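Local coordinates for protein CDA peptide synthetase I (Streptomyces coelicolor, PDB 5DU9) that belongs to the condensation-domain family of multidomain peptide synthetases and has a two-lobed fold of the CoA-dependent acyltransferase clan, at residues R252-V255 with L256-A260; A265-A268 with R269-A273; E426-V429 with R430-E434; A440-V443 with D444-A447. The protein carries 1 engineered substitution. All coordinates share one frame; numbering follows the deposited sequence.

Contact 1 of 4, residues R252-V255 with L256-A260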
loop_
_atom_site.group_PDB
_atom_site.type_symbol
_atom_site.label_atom_id
_atom_site.label_comp_id
_atom_site.label_asym_id
_atom_site.label_seq_id
_atom_site.Cartn_x
_atom_site.Cartn_y
_atom_site.Cartn_z
ATOM N N ARG A 252 5.651 -3.122 -22.931
ATOM C CA ARG A 252 5.974 -4.303 -22.135
ATOM C C ARG A 252 4.773 -4.825 -21.340
ATOM O O ARG A 252 4.682 -6.025 -21.088
ATOM C CB ARG A 252 7.130 -4.006 -21.172
ATOM C CG ARG A 252 8.484 -3.780 -21.856
ATOM C CD ARG A 252 9.646 -3.856 -20.867
ATOM N NE ARG A 252 9.890 -5.219 -20.397
ATOM C CZ ARG A 252 10.774 -5.545 -19.457
ATOM N NH1 ARG A 252 11.510 -4.606 -18.874
ATOM N NH2 ARG A 252 10.926 -6.812 -19.099
ATOM N N THR A 253 3.851 -3.937 -20.961
ATOM C CA THR A 253 2.786 -4.290 -20.014
ATOM C C THR A 253 1.439 -4.619 -20.665
ATOM O O THR A 253 0.593 -5.259 -20.042
ATOM C CB THR A 253 2.554 -3.153 -18.983
ATOM O OG1 THR A 253 2.086 -1.971 -19.641
ATOM C CG2 THR A 253 3.842 -2.830 -18.241
ATOM N N GLU A 254 1.236 -4.187 -21.905
ATOM C CA GLU A 254 -0.026 -4.454 -22.596
ATOM C C GLU A 254 -0.364 -5.942 -22.642
ATOM O O GLU A 254 -1.537 -6.316 -22.626
ATOM C CB GLU A 254 0.021 -3.894 -24.021
ATOM C CG GLU A 254 -0.252 -2.400 -24.098
ATOM C CD GLU A 254 0.087 -1.800 -25.454
ATOM O OE1 GLU A 254 0.540 -2.543 -26.355
ATOM O OE2 GLU A 254 -0.102 -0.575 -25.617
ATOM N N VAL A 255 0.662 -6.789 -22.694
ATOM C CA VAL A 255 0.449 -8.231 -22.771
ATOM C C VAL A 255 -0.334 -8.752 -21.559
ATOM O O VAL A 255 -1.065 -9.734 -21.669
ATOM C CB VAL A 255 1.793 -8.988 -22.900
ATOM C CG1 VAL A 255 2.632 -8.832 -21.641
ATOM C CG2 VAL A 255 1.559 -10.460 -23.223
ATOM N N LEU A 256 -0.196 -8.086 -20.414
ATOM C CA LEU A 256 -0.943 -8.470 -19.220
ATOM C C LEU A 256 -2.439 -8.268 -19.432
ATOM O O LEU A 256 -3.257 -9.067 -18.975
ATOM C CB LEU A 256 -0.476 -7.665 -18.006
ATOM C CG LEU A 256 0.943 -7.939 -17.514
ATOM C CD1 LEU A 256 1.316 -6.938 -16.435
ATOM C CD2 LEU A 256 1.070 -9.361 -16.989
ATOM N N GLY A 257 -2.785 -7.191 -20.129
ATOM C CA GLY A 257 -4.168 -6.923 -20.480
ATOM C C GLY A 257 -4.721 -7.957 -21.442
ATOM O O GLY A 257 -5.879 -8.348 -21.336
ATOM N N ARG A 258 -3.895 -8.402 -22.383
ATOM C CA ARG A 258 -4.323 -9.410 -23.343
ATOM C C ARG A 258 -4.526 -10.754 -22.651
ATOM O O ARG A 258 -5.454 -11.496 -22.984
ATOM C CB ARG A 258 -3.312 -9.532 -24.486
ATOM C CG ARG A 258 -3.276 -8.305 -25.384
ATOM C CD ARG A 258 -2.569 -8.579 -26.704
ATOM N NE ARG A 258 -1.155 -8.912 -26.534
ATOM C CZ ARG A 258 -0.170 -8.020 -26.457
ATOM N NH1 ARG A 258 -0.430 -6.718 -26.508
ATOM N NH2 ARG A 258 1.083 -8.431 -26.317
ATOM N N ALA A 259 -3.676 -11.064 -21.674
ATOM C CA ALA A 259 -3.845 -12.301 -20.916
ATOM C C ALA A 259 -5.122 -12.239 -20.090
ATOM O O ALA A 259 -5.830 -13.229 -19.954
ATOM C CB ALA A 259 -2.642 -12.552 -20.018
ATOM N N ALA A 260 -5.403 -11.065 -19.535
ATOM C CA ALA A 260 -6.623 -10.847 -18.777
ATOM C C ALA A 260 -7.852 -11.063 -19.657
ATOM O O ALA A 260 -8.782 -11.767 -19.271
ATOM C CB ALA A 260 -6.621 -9.442 -18.183
HETATM O O HOH W 1 1.742 -4.819 -26.904
#

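Contact 2 of 4, residues A265-A268 with R269-A273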
loop_
_atom_site.group_PDB
_atom_site.type_symbol
_atom_site.label_atom_id
_atom_site.label_comp_id
_atom_site.label_asym_id
_atom_site.label_seq_id
_atom_site.Cartn_x
_atom_site.Cartn_y
_atom_site.Cartn_z
ATOM N N ALA A 265 -9.945 -13.202 -16.576
ATOM C CA ALA A 265 -9.598 -12.771 -15.226
ATOM C C ALA A 265 -9.102 -11.334 -15.226
ATOM O O ALA A 265 -8.451 -10.891 -16.169
ATOM C CB ALA A 265 -8.539 -13.691 -14.633
ATOM N N HIS A 266 -9.394 -10.609 -14.154
ATOM C CA HIS A 266 -8.874 -9.258 -13.994
ATOM C C HIS A 266 -7.346 -9.309 -13.970
ATOM O O HIS A 266 -6.764 -10.269 -13.470
ATOM C CB HIS A 266 -9.435 -8.630 -12.720
ATOM C CG HIS A 266 -8.978 -7.226 -12.486
ATOM N ND1 HIS A 266 -8.015 -6.902 -11.552
ATOM C CD2 HIS A 266 -9.353 -6.059 -13.060
ATOM C CE1 HIS A 266 -7.817 -5.596 -11.564
ATOM N NE2 HIS A 266 -8.617 -5.060 -12.469
ATOM N N TRP A 267 -6.688 -8.294 -14.519
ATOM C CA TRP A 267 -5.246 -8.389 -14.725
ATOM C C TRP A 267 -4.460 -8.535 -13.422
ATOM O O TRP A 267 -3.373 -9.093 -13.426
ATOM C CB TRP A 267 -4.732 -7.177 -15.496
ATOM C CG TRP A 267 -4.693 -5.915 -14.704
ATOM C CD1 TRP A 267 -5.746 -5.088 -14.424
ATOM C CD2 TRP A 267 -3.544 -5.322 -14.095
ATOM N NE1 TRP A 267 -5.319 -4.021 -13.672
ATOM C CE2 TRP A 267 -3.971 -4.141 -13.457
ATOM C CE3 TRP A 267 -2.192 -5.676 -14.029
ATOM C CZ2 TRP A 267 -3.095 -3.311 -12.763
ATOM C CZ3 TRP A 267 -1.325 -4.852 -13.338
ATOM C CH2 TRP A 267 -1.782 -3.683 -12.712
ATOM N N ALA A 268 -5.001 -8.054 -12.306
ATOM C CA ALA A 268 -4.311 -8.219 -11.021
ATOM C C ALA A 268 -4.226 -9.699 -10.652
ATOM O O ALA A 268 -3.254 -10.145 -10.036
ATOM C CB ALA A 268 -5.021 -7.434 -9.922
ATOM N N ARG A 269 -5.245 -10.464 -11.036
ATOM C CA ARG A 269 -5.238 -11.911 -10.811
ATOM C C ARG A 269 -4.161 -12.576 -11.665
ATOM O O ARG A 269 -3.528 -13.547 -11.243
ATOM C CB ARG A 269 -6.606 -12.527 -11.126
ATOM C CG ARG A 269 -7.753 -11.980 -10.281
ATOM C CD ARG A 269 -7.608 -12.392 -8.827
ATOM N NE ARG A 269 -8.679 -11.857 -7.986
ATOM C CZ ARG A 269 -9.856 -12.444 -7.792
ATOM N NH1 ARG A 269 -10.155 -13.586 -8.397
ATOM N NH2 ARG A 269 -10.753 -11.867 -7.003
ATOM N N VAL A 270 -3.965 -12.058 -12.872
ATOM C CA VAL A 270 -2.917 -12.561 -13.755
ATOM C C VAL A 270 -1.552 -12.324 -13.111
ATOM O O VAL A 270 -0.674 -13.182 -13.149
ATOM C CB VAL A 270 -2.977 -11.890 -15.146
ATOM C CG1 VAL A 270 -1.797 -12.319 -16.021
ATOM C CG2 VAL A 270 -4.295 -12.222 -15.835
ATOM N N VAL A 271 -1.372 -11.155 -12.508
ATOM C CA VAL A 271 -0.112 -10.849 -11.839
ATOM C C VAL A 271 0.115 -11.772 -10.641
ATOM O O VAL A 271 1.210 -12.300 -10.458
ATOM C CB VAL A 271 -0.073 -9.374 -11.392
ATOM C CG1 VAL A 271 1.157 -9.080 -10.542
ATOM C CG2 VAL A 271 -0.089 -8.468 -12.608
ATOM N N ILE A 272 -0.914 -11.960 -9.821
ATOM C CA ILE A 272 -0.799 -12.850 -8.674
ATOM C C ILE A 272 -0.438 -14.261 -9.142
ATOM O O ILE A 272 0.446 -14.904 -8.574
ATOM C CB ILE A 272 -2.107 -12.867 -7.850
ATOM C CG1 ILE A 272 -2.296 -11.520 -7.159
ATOM C CG2 ILE A 272 -2.078 -13.965 -6.798
ATOM C CD1 ILE A 272 -3.700 -11.289 -6.614
ATOM N N ALA A 273 -1.112 -14.740 -10.183
ATOM C CA ALA A 273 -0.788 -16.047 -10.751
ATOM C C ALA A 273 0.661 -16.090 -11.235
ATOM O O ALA A 273 1.346 -17.103 -11.088
ATOM C CB ALA A 273 -1.740 -16.380 -11.893
#

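Contact 3 of 4, residues E426-V429 with R430-E434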
loop_
_atom_site.group_PDB
_atom_site.type_symbol
_atom_site.label_atom_id
_atom_site.label_comp_id
_atom_site.label_asym_id
_atom_site.label_seq_id
_atom_site.Cartn_x
_atom_site.Cartn_y
_atom_site.Cartn_z
ATOM N N GLU A 426 13.871 -7.918 -12.324
ATOM C CA GLU A 426 13.977 -8.056 -13.772
ATOM C C GLU A 426 13.665 -9.491 -14.202
ATOM O O GLU A 426 12.977 -9.713 -15.201
ATOM C CB GLU A 426 15.369 -7.647 -14.256
ATOM C CG GLU A 426 15.551 -7.741 -15.771
ATOM C CD GLU A 426 14.504 -6.958 -16.543
ATOM O OE1 GLU A 426 14.441 -5.722 -16.378
ATOM O OE2 GLU A 426 13.738 -7.581 -17.310
ATOM N N ARG A 427 14.166 -10.457 -13.437
ATOM C CA ARG A 427 13.904 -11.868 -13.711
ATOM C C ARG A 427 12.415 -12.174 -13.641
ATOM O O ARG A 427 11.868 -12.879 -14.494
ATOM C CB ARG A 427 14.655 -12.758 -12.723
ATOM C CG ARG A 427 14.590 -14.236 -13.061
ATOM C CD ARG A 427 15.310 -15.075 -12.023
ATOM N NE ARG A 427 16.691 -14.639 -11.839
ATOM C CZ ARG A 427 17.417 -14.876 -10.750
ATOM N NH1 ARG A 427 16.897 -15.544 -9.727
ATOM N NH2 ARG A 427 18.665 -14.436 -10.680
ATOM N N PHE A 428 11.757 -11.644 -12.615
ATOM C CA PHE A 428 10.338 -11.890 -12.438
ATOM C C PHE A 428 9.520 -11.298 -13.577
ATOM O O PHE A 428 8.654 -11.964 -14.134
ATOM C CB PHE A 428 9.844 -11.315 -11.112
ATOM C CG PHE A 428 8.359 -11.157 -11.057
ATOM C CD1 PHE A 428 7.534 -12.269 -11.034
ATOM C CD2 PHE A 428 7.784 -9.902 -11.046
ATOM C CE1 PHE A 428 6.169 -12.130 -11.002
ATOM C CE2 PHE A 428 6.415 -9.759 -11.008
ATOM C CZ PHE A 428 5.607 -10.876 -10.987
ATOM N N VAL A 429 9.793 -10.043 -13.925
ATOM C CA VAL A 429 9.012 -9.378 -14.962
ATOM C C VAL A 429 9.181 -10.085 -16.312
ATOM O O VAL A 429 8.225 -10.173 -17.085
ATOM C CB VAL A 429 9.393 -7.886 -15.096
ATOM C CG1 VAL A 429 8.747 -7.260 -16.332
ATOM C CG2 VAL A 429 8.965 -7.120 -13.851
ATOM N N ARG A 430 10.378 -10.595 -16.595
ATOM C CA ARG A 430 10.606 -11.325 -17.842
ATOM C C ARG A 430 9.778 -12.612 -17.871
ATOM O O ARG A 430 9.158 -12.943 -18.882
ATOM C CB ARG A 430 12.092 -11.647 -18.029
ATOM C CG ARG A 430 12.380 -12.515 -19.253
ATOM C CD ARG A 430 13.873 -12.638 -19.535
ATOM N NE ARG A 430 14.635 -13.001 -18.344
ATOM C CZ ARG A 430 15.924 -13.329 -18.347
ATOM N NH1 ARG A 430 16.609 -13.350 -19.483
ATOM N NH2 ARG A 430 16.529 -13.642 -17.210
ATOM N N PHE A 431 9.765 -13.332 -16.754
ATOM C CA PHE A 431 9.000 -14.570 -16.653
ATOM C C PHE A 431 7.500 -14.285 -16.748
ATOM O O PHE A 431 6.778 -14.963 -17.482
ATOM C CB PHE A 431 9.335 -15.290 -15.344
ATOM C CG PHE A 431 8.815 -16.703 -15.264
ATOM C CD1 PHE A 431 9.239 -17.668 -16.164
ATOM C CD2 PHE A 431 7.922 -17.069 -14.270
ATOM C CE1 PHE A 431 8.769 -18.973 -16.080
ATOM C CE2 PHE A 431 7.455 -18.368 -14.184
ATOM C CZ PHE A 431 7.880 -19.318 -15.089
ATOM N N LEU A 432 7.041 -13.278 -16.008
ATOM C CA LEU A 432 5.647 -12.845 -16.051
ATOM C C LEU A 432 5.190 -12.537 -17.477
ATOM O O LEU A 432 4.125 -12.973 -17.903
ATOM C CB LEU A 432 5.452 -11.614 -15.158
ATOM C CG LEU A 432 4.077 -10.940 -15.181
ATOM C CD1 LEU A 432 3.008 -11.877 -14.652
ATOM C CD2 LEU A 432 4.095 -9.641 -14.383
ATOM N N ALA A 433 6.002 -11.786 -18.212
ATOM C CA ALA A 433 5.652 -11.386 -19.570
ATOM C C ALA A 433 5.573 -12.589 -20.507
ATOM O O ALA A 433 4.726 -12.634 -21.400
ATOM C CB ALA A 433 6.658 -10.374 -20.098
ATOM N N GLU A 434 6.465 -13.556 -20.308
ATOM C CA GLU A 434 6.465 -14.779 -21.105
ATOM C C GLU A 434 5.208 -15.612 -20.840
ATOM O O GLU A 434 4.600 -16.154 -21.765
ATOM C CB GLU A 434 7.716 -15.606 -20.805
ATOM C CG GLU A 434 7.902 -16.820 -21.706
ATOM C CD GLU A 434 8.290 -16.447 -23.127
ATOM O OE1 GLU A 434 8.844 -15.347 -23.330
ATOM O OE2 GLU A 434 8.036 -17.259 -24.043
HETATM O O HOH W 2 13.336 -14.628 -16.313
#

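Contact 4 of 4, residues A440-V443 with D444-A447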
loop_
_atom_site.group_PDB
_atom_site.type_symbol
_atom_site.label_atom_id
_atom_site.label_comp_id
_atom_site.label_asym_id
_atom_site.label_seq_id
_atom_site.Cartn_x
_atom_site.Cartn_y
_atom_site.Cartn_z
ATOM N N ALA A 440 -1.769 -20.609 -22.385
ATOM C CA ALA A 440 -1.993 -22.034 -22.610
ATOM C C ALA A 440 -0.721 -22.847 -22.387
ATOM O O ALA A 440 -0.772 -24.073 -22.302
ATOM C CB ALA A 440 -2.521 -22.270 -24.018
ATOM N N ALA A 441 0.417 -22.167 -22.300
ATOM C CA ALA A 441 1.695 -22.845 -22.128
ATOM C C ALA A 441 1.777 -23.526 -20.769
ATOM O O ALA A 441 1.221 -23.048 -19.787
ATOM C CB ALA A 441 2.843 -21.865 -22.290
ATOM N N THR A 442 2.483 -24.648 -20.733
ATOM C CA THR A 442 2.706 -25.399 -19.509
ATOM C C THR A 442 3.764 -24.696 -18.673
ATOM O O THR A 442 4.883 -24.492 -19.133
ATOM C CB THR A 442 3.154 -26.840 -19.822
ATOM O OG1 THR A 442 2.211 -27.451 -20.714
ATOM C CG2 THR A 442 3.265 -27.669 -18.552
ATOM N N VAL A 443 3.407 -24.321 -17.451
ATOM C CA VAL A 443 4.304 -23.550 -16.597
ATOM C C VAL A 443 5.654 -24.244 -16.384
ATOM O O VAL A 443 6.693 -23.587 -16.431
ATOM C CB VAL A 443 3.652 -23.260 -15.224
ATOM C CG1 VAL A 443 4.647 -22.625 -14.250
ATOM C CG2 VAL A 443 2.447 -22.344 -15.398
ATOM N N ASP A 444 5.663 -25.552 -16.151
ATOM C CA ASP A 444 6.930 -26.214 -15.849
ATOM C C ASP A 444 7.740 -26.511 -17.121
ATOM O O ASP A 444 8.772 -27.183 -17.052
ATOM C CB ASP A 444 6.698 -27.496 -15.021
ATOM C CG ASP A 444 5.931 -28.576 -15.768
ATOM O OD1 ASP A 444 5.836 -28.527 -17.008
ATOM O OD2 ASP A 444 5.433 -29.505 -15.094
ATOM N N GLU A 445 7.277 -26.015 -18.272
ATOM C CA GLU A 445 8.062 -26.069 -19.505
ATOM C C GLU A 445 8.545 -24.682 -19.928
ATOM O O GLU A 445 9.381 -24.559 -20.825
ATOM C CB GLU A 445 7.248 -26.700 -20.637
ATOM C CG GLU A 445 6.897 -28.161 -20.407
ATOM C CD GLU A 445 5.968 -28.710 -21.472
ATOM O OE1 GLU A 445 5.721 -28.000 -22.469
ATOM O OE2 GLU A 445 5.481 -29.848 -21.309
ATOM N N VAL A 446 8.023 -23.641 -19.288
ATOM C CA VAL A 446 8.457 -22.280 -19.591
ATOM C C VAL A 446 9.840 -22.044 -18.994
ATOM O O VAL A 446 10.063 -22.270 -17.805
ATOM C CB VAL A 446 7.471 -21.219 -19.048
ATOM C CG1 VAL A 446 7.985 -19.807 -19.321
ATOM C CG2 VAL A 446 6.104 -21.394 -19.672
ATOM N N ALA A 447 10.770 -21.588 -19.827
ATOM C CA ALA A 447 12.133 -21.352 -19.377
ATOM C C ALA A 447 12.191 -20.174 -18.414
ATOM O O ALA A 447 11.800 -19.056 -18.753
ATOM C CB ALA A 447 13.050 -21.111 -20.560
HETATM O O HOH W 3 4.061 -25.305 -23.086
HETATM O O HOH W 4 2.981 -29.990 -21.542
#

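Contact 1 of 4, residues R252-V255 with L256-A260
Arg258 folds back along its own helix and lays its guanidinium group over the backbone of Val255, with one face of the group on Val255 CA. At the rim, Arg258 NH2 comes within 3.5 Å of Val255 CB, while NH1 reaches 3.8 Å from Glu254 CB. A bend at chi3 (-64°) brings the flat group round, so that the arginine crosses the valine side chain at about a right angle. The carboxylate of Glu254 is reached indirectly: OE1 and Arg258 NH1 are 4.3 Å apart, too far for a salt bridge, and a water fills the step. It donates to Glu254 OE1 and accepts from Arg258 NH1 at 2.9 Å, lying in the guanidinium plane at its edge. An i, i+4 pair of opposite charges on an exposed helix side suits such a solvent bridge, and the spacing comes from the alpha-helix 250-263. Beneath it, Ala259 N bonds to Val255 O at 2.9 Å and Arg258 N to Glu254 O at 3.2 Å. One residue earlier the bond is i, i+3: Leu256 N meets Thr253 O at 3.0 Å from above the carbonyl plane. The inner side takes apolar or small residues, with Leu256 on Leu405 and Leu432, and Ala259 on Val270 and Ala436. Thr253, also buried, has its OG1 hydrogen-bonded to Pro401 O, which satisfies the hydroxyl.

Contact 2 of 4, residues A265-A268 with R269-A273
His266 O receives two backbone N-H groups of the helix that starts after it. Arg269 N binds it at 2.9 Å, approaching from above the carbonyl plane, and Val270 N adds a weak bond at 3.4 Å. His266 occupies the N-cap, so these bonds fix the first turn of helix 267-283; the i, i+4 pattern, weak at Val270, is regular from the next residue on, Val271 N to Trp267 O at 3.0 Å and Ile272 N to Ala268 O at 3.0 Å. Trp267 has CG between its backbone N and carbonyl carbon (chi1 73°), which sets the indole alongside Val271. CE3 of Trp267 meets CG2 of Val271 at 3.8 Å, obliquely to the ring, both side chains pointing the same way. A large aromatic suits this place, for it also packs on Leu397, Val366 and Ala260. On another side of the turn, Ala265 CB rests 4.2 Å from Arg269 CB, a methyl small enough to sit at the base of the longer chain, which then runs on toward Met336 and Leu340. Every hydrogen bond joining the two segments is main-chain to main-chain, which implies that polar groups of the backbone set the helix start while the side chains contribute chiefly apolar contact.

Contact 3 of 4, residues E426-V429 with R430-E434
Phe428 and Leu432, one helical turn apart, make the close part of this contact. They lie side by side: Phe428 CZ touches Leu432 CD2 at 3.9 Å, and Leu432 CB stands over one face of the ring, toward its rim. With CG anti to the backbone N in both residues (chi1 162° and 174°), the two side chains run the same way. The bond beneath them is short and straight, Leu432 N to Phe428 O at 2.8 Å with an N-H...O angle of 172°. Phe428 meets Phe278 edge to face, and Val429 lies on Leu246 and Leu248, so bulky apolar residues suit this side. The other side is looser and wetter. Arg427 O accepts Phe431 N at 3.1 Å and also takes a hydrogen from a water at 2.9 Å, which in turn accepts from Arg430 NE at 2.9 Å. A long polar chain suits Arg430 at this partly exposed place, with NH2 hydrogen-bonded to Thr450 O. Buried Phe428, Val429, Phe431 and Leu432 set against the partly exposed Arg427 and Arg430 mark an amphipathic alpha-helix, 418-437, packed against strand 242-248 and helix 267-283 in the C-terminal lobe of the condensation-domain fold.

Contact 4 of 4, residues A440-V443 with D444-A447
Glu445 reaches back over Thr442 and can be followed outward from its backbone. Its CB lies 3.6 Å from Thr442 O, the carbonyl that also accepts Glu445 N at 3.0 Å. The next carbon, CG, is 4.0 Å from Thr442 CB, and CD approaches the same Thr442 CB to 3.8 Å, so the glutamate passes slantwise across the threonine. With CG anti to its carbonyl carbon (chi1 -65°) and the chain extended beyond, the carboxylate arrives level with the threonine. Neither oxygen bonds Thr442 directly; each uses a water. One water donates to Glu445 OE1 at 3.2 Å and accepts from Thr442 N at 2.9 Å, while a second donates to Glu445 OE2 and lies 2.8 Å from Thr442 OG1. A threonine suits this surface position, since it offers the glutamate an aliphatic flank and the water a hydroxyl. The backbone makes a short 3-10 turn: the i, i+3 bond into Thr442 O is followed by Val446 N to Val443 O, its donor well above the carbonyl plane. Apolar Val446 closes the turn with CG2 against Ala441 CB. This loop follows helix 418-437 and folds back on it, Val446 packing on Phe431, Glu434 and Leu435, while Val446 O accepts from Arg281 of helix 267-283 and the backbones of Ala441 and Val443 bond to Phe325, the first residue of helix 325-341, and to Glu323 just before it.

Following the chain, contact 1 comes first, on helix 250-263, and contact 2 opens the next helix, 267-283. Much later come contact 3 on helix 418-437 and contact 4 in the loop after it. Each is local, closing a helical or 3-10 turn and no longer loop; the four run in series, and none nests within or crosses another. In space they gather. Contacts 1 and 2 touch where their two helices meet, Arg252 of contact 1 lies on Val429 of contact 3, Val270 O of contact 2 comes near Leu432 CD1 of contact 3, and contact 4 touches contact 3. Helix 418-437 thus joins the 250-283 helix pair to the chain's C-terminal tail.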